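Local coordinates for protein SAM-dependent O-methyltransferase (Leptospira interrogans, PDB 2HNK) that probably transfers methyl groups from S-adenosyl-L-methionine to hydroxyl oxygens of its substrates, and is seen here with the by-product S-adenosyl-L-homocysteine bound, at residues Met42-Pro46 and Phe70-Ser74; Ile67-Thr71 and Leu89-Val93; Ile114-Leu118 and Trp137-Phe141. The contacts are given in a common frame with arbitrary orientation. Residues are numbered along the deposited sequence.

Interaction 1: residues Met42-Pro46 and Phe70-Ser74; sequences MQISP and FTGYS. With SAH (S-adenosyl-L-homocysteine), chain O.
Across the homocysteine end of SAH, the loop leading into helix 46-59 faces the turn leading into helix 73-81, Gln43 level with Tyr73 and Ile44 with Ser74 (both CA-CA 7.0 Å). Phe70 (t) has positive phi (55/-136); Met42 CE sits over the face of the Phe70 ring, 3.7 Å from its centroid, a CH-pi contact, with Met42 SD at 5.0 Å making a Met-aromatic one and Met42 CG 3.1 Å from SAH SD. Thr71 OG1, also bonded to Thr34, donates to a water (2.7 Å) that also accepts from Tyr73 N (3.2 Å) and donates to Gln43 OE1 (3.2 Å) and SAH O. Gly72, phi 100°, N-caps helix 73-81. Tyr73 (t) lies along 43-46, its CD1 3.6 Å from Ile44 CG1 and its OH, bonded to Glu23, 3.4 Å from Pro46 CB. Ser74 N donates to SAH OXT (3.2 Å), and Ser74 OG, also bonded to Glu66, accepts from SAH N (3.0 Å). A helix N-terminus holding the cofactor carboxylate marks the SAM pocket of a Rossmann-like O-methyltransferase.

Interaction 2: residues Ile67-Thr71 and Leu89-Val93; sequences IGTFT and LCCDV. With SAH (S-adenosyl-L-homocysteine), chain O.
Asp92 gathers the polar contacts. Its OD2 accepts two backbone hydrogen bonds, from Thr69 N and Phe70 N, each 2.7 Å from Asp92 OD2, and takes a third from the ribose, SAH O3' to Asp92 OD2 at 3.1 Å. The other oxygen receives SAH O2' (to Asp92 OD1, 3.1 Å) as well as Ser94 N, so the t side chain (chi1 -154°) ties the turn after one strand to both ribose hydroxyls, the role of the acidic residue at the end of the second strand in SAM-dependent methyltransferases. Gly68 N donates to Cys91 O (2.8 Å), and Gly68 O accepts from the SAH amino group (N to O, 3.0 Å). With phi/psi of 103/103 this residue has to be glycine: a CB would also be crowded by SAH O4'. This is the glycine-containing turn after the first strand of the Rossmann-like fold, along which the cofactor lies.

Where strand 63-67 ends, the backbones run parallel, Ile67 bridged to Cys91 (CA-CA 5.0 Å), with both side chains on one face of the sheet. Thr69 (m) points toward the neighbouring strand, its OG1 3.2 Å from Cys90 CB and hydrogen-bonded to Glu66. Phe70, at phi 55°, turns its CB away from the 89-93 segment, and its ring meets Trp97 edge-to-face. Further out, Ile67 and Cys91 pack against helix 121-130, on Ala121 and Thr124 respectively, whereas Thr69 and Cys90 meet Trp105 of helix 95-107; strands 148-153 and 114-118 flank the pair in the sheet.

Interaction 3: residues Ile114-Leu118 and Trp137-Phe141; sequences IFLKL and WASDF
Phe115 (m, chi2 67°) extends from strand 114-118 into the turn of 137-141 and covers Phe141, whose CB lies over its ring face in a CH-pi contact, 3.9 Å from the centroid. The rings meet obliquely, centroids 5.3 Å apart and planes at 44°. Carbonyls border the Phe115 ring edge: Trp137 O 3.2 Å from Phe115 CD2 and Ser139 O 3.3 Å from Phe115 CE2. Residues 138-141 form a type II beta turn, Asp140 at positive phi (72/14), closed by Phe141 N donating to Ala138 O (2.9 Å). Two residues along the strand, Lys117 (chi1 t, chi2 p) lays its chain on the indole, Lys117 CD 3.4 Å from the centroid of the Trp137 five-membered ring, a CH-pi contact. Lys117 NZ instead donates to Leu118 O (2.8 Å); any cation-pi attraction is weak. No hydrogen bond joins the segments, though Lys87 and Arg63 bond to Asp140 O and Phe141 O; Phe115 and Lys117 pack the loop after helix 121-130 against an outermost strand of a Rossmann-like methyltransferase sheet.

Along the chain the segments run from the loop before helix 46-59 to the loop before strand 148-153. Interactions 1 and 2 share Phe70 and Thr71, in the turn between strand 63-67 and helix 73-81; their centres lie 10 Å apart and both touch SAH, interaction 1 at its homocysteine part and interaction 2 mainly at the ribose and amino group. Interaction 3 follows in sequence and sits farther out, its centre 12 Å from interaction 2 and 20 Å from interaction 1. The neighbouring strands 87-92 and 114-118 join it to interaction 2, with probable hydrogen bonds Cys90 N to Phe115 O (2.7 Å) and Lys117 N to Cys90 O (3.1 Å). The series thus leads from cofactor pocket to sheet edge.

Interaction 1: residues Met42-Pro46 and Phe70-Ser74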
# COMPACT_ATOMS: atom_id res chain seq x y z
N MET C 42 -11.18 2.99 18.72
CA MET C 42 -11.90 2.91 17.45
C MET C 42 -11.18 3.69 16.35
O MET C 42 -11.47 3.50 15.16
CB MET C 42 -13.33 3.41 17.63
CG MET C 42 -14.29 2.88 16.60
SD MET C 42 -15.97 2.64 17.20
CE MET C 42 -16.60 4.30 17.35
N GLN C 43 -10.23 4.55 16.73
CA GLN C 43 -9.50 5.32 15.73
C GLN C 43 -8.13 4.74 15.36
O GLN C 43 -7.43 4.11 16.18
CB GLN C 43 -9.38 6.80 16.12
CG GLN C 43 -8.37 7.11 17.19
CD GLN C 43 -7.63 8.40 16.94
OE1 GLN C 43 -8.21 9.40 16.49
NE2 GLN C 43 -6.34 8.39 17.22
N ILE C 44 -7.77 4.98 14.10
CA ILE C 44 -6.55 4.46 13.49
C ILE C 44 -5.28 5.04 14.12
O ILE C 44 -5.32 6.07 14.82
CB ILE C 44 -6.58 4.68 11.95
CG1 ILE C 44 -6.45 6.15 11.59
CG2 ILE C 44 -7.89 4.12 11.35
CD1 ILE C 44 -6.30 6.39 10.11
N SER C 45 -4.16 4.36 13.91
CA SER C 45 -2.84 4.88 14.25
C SER C 45 -2.43 5.96 13.24
O SER C 45 -2.96 6.00 12.12
CB SER C 45 -1.82 3.74 14.24
OG SER C 45 -1.95 2.96 13.06
N PRO C 46 -1.51 6.86 13.63
CA PRO C 46 -0.95 7.81 12.67
C PRO C 46 -0.15 7.15 11.53
O PRO C 46 -0.10 7.68 10.43
CB PRO C 46 -0.06 8.72 13.53
CG PRO C 46 0.18 7.97 14.77
CD PRO C 46 -0.98 7.08 14.99
N PHE C 70 -16.40 8.48 12.51
CA PHE C 70 -16.08 8.68 13.94
C PHE C 70 -15.57 10.11 14.15
O PHE C 70 -16.15 11.05 13.58
CB PHE C 70 -15.09 7.60 14.41
CG PHE C 70 -14.90 7.52 15.90
CD1 PHE C 70 -15.96 7.71 16.78
CD2 PHE C 70 -13.64 7.23 16.43
CE1 PHE C 70 -15.78 7.62 18.17
CE2 PHE C 70 -13.45 7.15 17.81
CZ PHE C 70 -14.52 7.34 18.68
N THR C 71 -14.50 10.29 14.92
CA THR C 71 -13.99 11.64 15.23
C THR C 71 -13.11 12.24 14.13
O THR C 71 -12.58 13.35 14.27
CB THR C 71 -13.27 11.69 16.59
OG1 THR C 71 -12.27 10.67 16.65
CG2 THR C 71 -14.26 11.50 17.74
N GLY C 72 -12.92 11.48 13.05
CA GLY C 72 -12.44 12.02 11.79
C GLY C 72 -10.98 11.88 11.36
O GLY C 72 -10.60 12.48 10.35
N TYR C 73 -10.18 11.09 12.08
CA TYR C 73 -8.74 11.03 11.79
C TYR C 73 -8.43 10.60 10.36
O TYR C 73 -7.63 11.25 9.68
CB TYR C 73 -7.95 10.17 12.80
CG TYR C 73 -6.44 10.38 12.71
CD1 TYR C 73 -5.65 9.64 11.82
CD2 TYR C 73 -5.79 11.34 13.49
CE1 TYR C 73 -4.28 9.84 11.72
CE2 TYR C 73 -4.41 11.55 13.40
CZ TYR C 73 -3.67 10.79 12.51
OH TYR C 73 -2.31 11.00 12.42
N SER C 74 -9.05 9.52 9.92
CA SER C 74 -8.77 8.98 8.60
C SER C 74 -9.23 9.92 7.49
O SER C 74 -8.52 10.09 6.50
CB SER C 74 -9.37 7.57 8.43
OG SER C 74 -10.78 7.57 8.55
N SAH O . -12.53 6.05 10.39
CA SAH O . -12.59 6.41 11.84
CB SAH O . -13.00 5.18 12.66
CG SAH O . -14.41 4.66 12.36
SD SAH O . -15.15 3.98 13.85
C SAH O . -11.30 7.04 12.38
O SAH O . -11.25 7.50 13.53
OXT SAH O . -10.28 7.12 11.70
C5' SAH O . -16.72 3.54 13.06
C4' SAH O . -17.71 4.68 12.89
O4' SAH O . -18.75 4.25 12.04
C3' SAH O . -18.35 5.11 14.19
O3' SAH O . -18.19 6.50 14.34
C2' SAH O . -19.83 4.79 14.06
O2' SAH O . -20.62 5.85 14.57
C1' SAH O . -20.01 4.64 12.56
N9 SAH O . -21.07 3.68 12.17
C8 SAH O . -21.53 2.58 12.86
N7 SAH O . -22.53 2.00 12.14
C5 SAH O . -22.70 2.71 11.00
C6 SAH O . -23.57 2.57 9.91
N6 SAH O . -24.45 1.58 9.86
N1 SAH O . -23.51 3.49 8.88
C2 SAH O . -22.60 4.53 8.90
N3 SAH O . -21.75 4.66 9.98
C4 SAH O . -21.80 3.77 11.01
O HOH W 1 -10.82 9.48 14.72
O HOH W 2 -1.05 10.25 10.10

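Interaction 2: residues Ile67-Thr71 and Leu89-Val93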
# COMPACT_ATOMS: atom_id res chain seq x y z
N ILE C 67 -16.79 5.03 4.66
CA ILE C 67 -17.92 4.44 5.36
C ILE C 67 -17.51 4.23 6.82
O ILE C 67 -16.84 3.23 7.16
CB ILE C 67 -18.36 3.08 4.74
CG1 ILE C 67 -18.59 3.20 3.22
CG2 ILE C 67 -19.63 2.56 5.42
CD1 ILE C 67 -18.45 1.88 2.49
N GLY C 68 -17.90 5.16 7.68
CA GLY C 68 -17.50 5.14 9.08
C GLY C 68 -16.42 6.15 9.35
O GLY C 68 -15.23 5.92 9.04
N THR C 69 -16.82 7.26 9.96
CA THR C 69 -15.96 8.43 10.11
C THR C 69 -15.51 8.71 11.54
O THR C 69 -14.37 9.14 11.75
CB THR C 69 -16.65 9.67 9.49
OG1 THR C 69 -16.70 9.47 8.08
CG2 THR C 69 -15.89 10.96 9.79
N PHE C 70 -16.40 8.48 12.51
CA PHE C 70 -16.08 8.68 13.94
C PHE C 70 -15.57 10.11 14.15
O PHE C 70 -16.15 11.05 13.58
CB PHE C 70 -15.09 7.60 14.41
CG PHE C 70 -14.90 7.52 15.90
CD1 PHE C 70 -15.96 7.71 16.78
CD2 PHE C 70 -13.64 7.23 16.43
CE1 PHE C 70 -15.78 7.62 18.17
CE2 PHE C 70 -13.45 7.15 17.81
CZ PHE C 70 -14.52 7.34 18.68
N THR C 71 -14.50 10.29 14.92
CA THR C 71 -13.99 11.64 15.23
C THR C 71 -13.11 12.24 14.13
O THR C 71 -12.58 13.35 14.27
CB THR C 71 -13.27 11.69 16.59
OG1 THR C 71 -12.27 10.67 16.65
CG2 THR C 71 -14.26 11.50 17.74
N LEU C 89 -16.53 11.97 0.33
CA LEU C 89 -17.79 11.84 1.06
C LEU C 89 -17.62 10.93 2.28
O LEU C 89 -17.15 9.80 2.16
CB LEU C 89 -18.91 11.32 0.16
CG LEU C 89 -20.24 10.91 0.82
CD1 LEU C 89 -20.95 12.09 1.45
CD2 LEU C 89 -21.17 10.23 -0.17
N CYS C 90 -18.02 11.44 3.44
CA CYS C 90 -17.99 10.70 4.70
C CYS C 90 -19.38 10.29 5.14
O CYS C 90 -20.29 11.12 5.19
CB CYS C 90 -17.36 11.57 5.79
SG CYS C 90 -15.64 11.92 5.52
N CYS C 91 -19.54 9.02 5.47
CA CYS C 91 -20.82 8.46 5.91
C CYS C 91 -20.67 7.99 7.34
O CYS C 91 -19.80 7.17 7.65
CB CYS C 91 -21.21 7.25 5.06
SG CYS C 91 -21.19 7.52 3.29
N ASP C 92 -21.54 8.50 8.21
CA ASP C 92 -21.54 8.13 9.61
C ASP C 92 -22.95 8.31 10.16
O ASP C 92 -23.71 9.14 9.67
CB ASP C 92 -20.55 8.99 10.40
CG ASP C 92 -20.02 8.30 11.65
OD1 ASP C 92 -20.72 8.30 12.69
OD2 ASP C 92 -18.90 7.76 11.62
N VAL C 93 -23.28 7.51 11.18
CA VAL C 93 -24.57 7.62 11.86
C VAL C 93 -24.58 8.68 12.96
O VAL C 93 -25.65 9.06 13.43
CB VAL C 93 -24.99 6.27 12.49
CG1 VAL C 93 -25.41 5.29 11.41
CG2 VAL C 93 -23.87 5.68 13.36
N SAH O . -12.53 6.05 10.39
CA SAH O . -12.59 6.41 11.84
CB SAH O . -13.00 5.18 12.66
CG SAH O . -14.41 4.66 12.36
SD SAH O . -15.15 3.98 13.85
C SAH O . -11.30 7.04 12.38
O SAH O . -11.25 7.50 13.53
OXT SAH O . -10.28 7.12 11.70
C5' SAH O . -16.72 3.54 13.06
C4' SAH O . -17.71 4.68 12.89
O4' SAH O . -18.75 4.25 12.04
C3' SAH O . -18.35 5.11 14.19
O3' SAH O . -18.19 6.50 14.34
C2' SAH O . -19.83 4.79 14.06
O2' SAH O . -20.62 5.85 14.57
C1' SAH O . -20.01 4.64 12.56
N9 SAH O . -21.07 3.68 12.17
C8 SAH O . -21.53 2.58 12.86
N7 SAH O . -22.53 2.00 12.14
C5 SAH O . -22.70 2.71 11.00
C6 SAH O . -23.57 2.57 9.91
N6 SAH O . -24.45 1.58 9.86
N1 SAH O . -23.51 3.49 8.88
C2 SAH O . -22.60 4.53 8.90
N3 SAH O . -21.75 4.66 9.98
C4 SAH O . -21.80 3.77 11.01

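Interaction 3: residues Ile114-Leu118 and Trp137-Phe141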
# COMPACT_ATOMS: atom_id res chain seq x y z
N ILE C 114 -14.62 18.22 1.66
CA ILE C 114 -15.32 17.17 2.42
C ILE C 114 -16.84 17.31 2.37
O ILE C 114 -17.37 18.40 2.57
CB ILE C 114 -14.84 17.13 3.89
CG1 ILE C 114 -13.32 16.94 3.96
CG2 ILE C 114 -15.55 16.04 4.67
CD1 ILE C 114 -12.74 17.17 5.33
N PHE C 115 -17.50 16.17 2.14
CA PHE C 115 -18.96 16.06 2.08
C PHE C 115 -19.43 15.10 3.16
O PHE C 115 -18.86 14.02 3.35
CB PHE C 115 -19.39 15.51 0.71
CG PHE C 115 -19.04 16.40 -0.45
CD1 PHE C 115 -17.71 16.62 -0.82
CD2 PHE C 115 -20.05 17.00 -1.20
CE1 PHE C 115 -17.39 17.44 -1.89
CE2 PHE C 115 -19.73 17.81 -2.29
CZ PHE C 115 -18.41 18.03 -2.63
N LEU C 116 -20.49 15.47 3.87
CA LEU C 116 -20.98 14.63 4.96
C LEU C 116 -22.45 14.25 4.74
O LEU C 116 -23.27 15.09 4.40
CB LEU C 116 -20.80 15.33 6.31
CG LEU C 116 -21.23 14.63 7.60
CD1 LEU C 116 -20.41 13.39 7.89
CD2 LEU C 116 -21.13 15.60 8.76
N LYS C 117 -22.74 12.96 4.92
CA LYS C 117 -24.09 12.47 4.95
C LYS C 117 -24.29 11.60 6.19
O LYS C 117 -23.78 10.48 6.27
CB LYS C 117 -24.43 11.69 3.68
CG LYS C 117 -25.93 11.35 3.54
CD LYS C 117 -26.81 12.59 3.67
CE LYS C 117 -28.30 12.25 3.63
NZ LYS C 117 -28.71 11.47 4.82
N LEU C 118 -25.04 12.15 7.15
CA LEU C 118 -25.43 11.43 8.35
C LEU C 118 -26.60 10.52 8.05
O LEU C 118 -27.45 10.84 7.22
CB LEU C 118 -25.82 12.41 9.46
CG LEU C 118 -24.73 13.35 10.00
CD1 LEU C 118 -25.37 14.47 10.82
CD2 LEU C 118 -23.65 12.61 10.82
N TRP C 137 -26.37 16.82 -1.01
CA TRP C 137 -25.19 16.46 -0.23
C TRP C 137 -24.08 15.81 -1.07
O TRP C 137 -22.94 15.69 -0.60
CB TRP C 137 -25.56 15.60 0.99
CG TRP C 137 -26.50 14.49 0.69
CD1 TRP C 137 -27.87 14.52 0.80
CD2 TRP C 137 -26.17 13.16 0.25
NE1 TRP C 137 -28.40 13.30 0.45
CE2 TRP C 137 -27.38 12.45 0.11
CE3 TRP C 137 -24.95 12.50 -0.03
CZ2 TRP C 137 -27.42 11.11 -0.31
CZ3 TRP C 137 -25.00 11.17 -0.45
CH2 TRP C 137 -26.22 10.49 -0.59
N ALA C 138 -24.40 15.40 -2.30
CA ALA C 138 -23.40 14.86 -3.22
C ALA C 138 -23.22 15.72 -4.49
O ALA C 138 -22.47 15.36 -5.40
CB ALA C 138 -23.72 13.42 -3.59
N SER C 139 -23.92 16.85 -4.53
CA SER C 139 -23.79 17.78 -5.64
C SER C 139 -22.34 18.24 -5.77
O SER C 139 -21.73 18.70 -4.79
CB SER C 139 -24.73 18.98 -5.46
OG SER C 139 -24.53 19.94 -6.49
N ASP C 140 -21.80 18.08 -6.98
CA ASP C 140 -20.42 18.42 -7.33
C ASP C 140 -19.38 17.45 -6.73
O ASP C 140 -18.18 17.73 -6.72
CB ASP C 140 -20.08 19.88 -6.97
CG ASP C 140 -19.01 20.48 -7.87
OD1 ASP C 140 -18.51 19.77 -8.78
OD2 ASP C 140 -18.65 21.66 -7.68
N PHE C 141 -19.87 16.31 -6.24
CA PHE C 141 -19.02 15.20 -5.80
C PHE C 141 -19.11 14.09 -6.85
O PHE C 141 -18.30 14.06 -7.78
CB PHE C 141 -19.42 14.71 -4.40
CG PHE C 141 -18.70 13.47 -3.94
CD1 PHE C 141 -17.36 13.52 -3.56
CD2 PHE C 141 -19.37 12.25 -3.85
CE1 PHE C 141 -16.69 12.37 -3.13
CE2 PHE C 141 -18.71 11.11 -3.43
CZ PHE C 141 -17.37 11.16 -3.06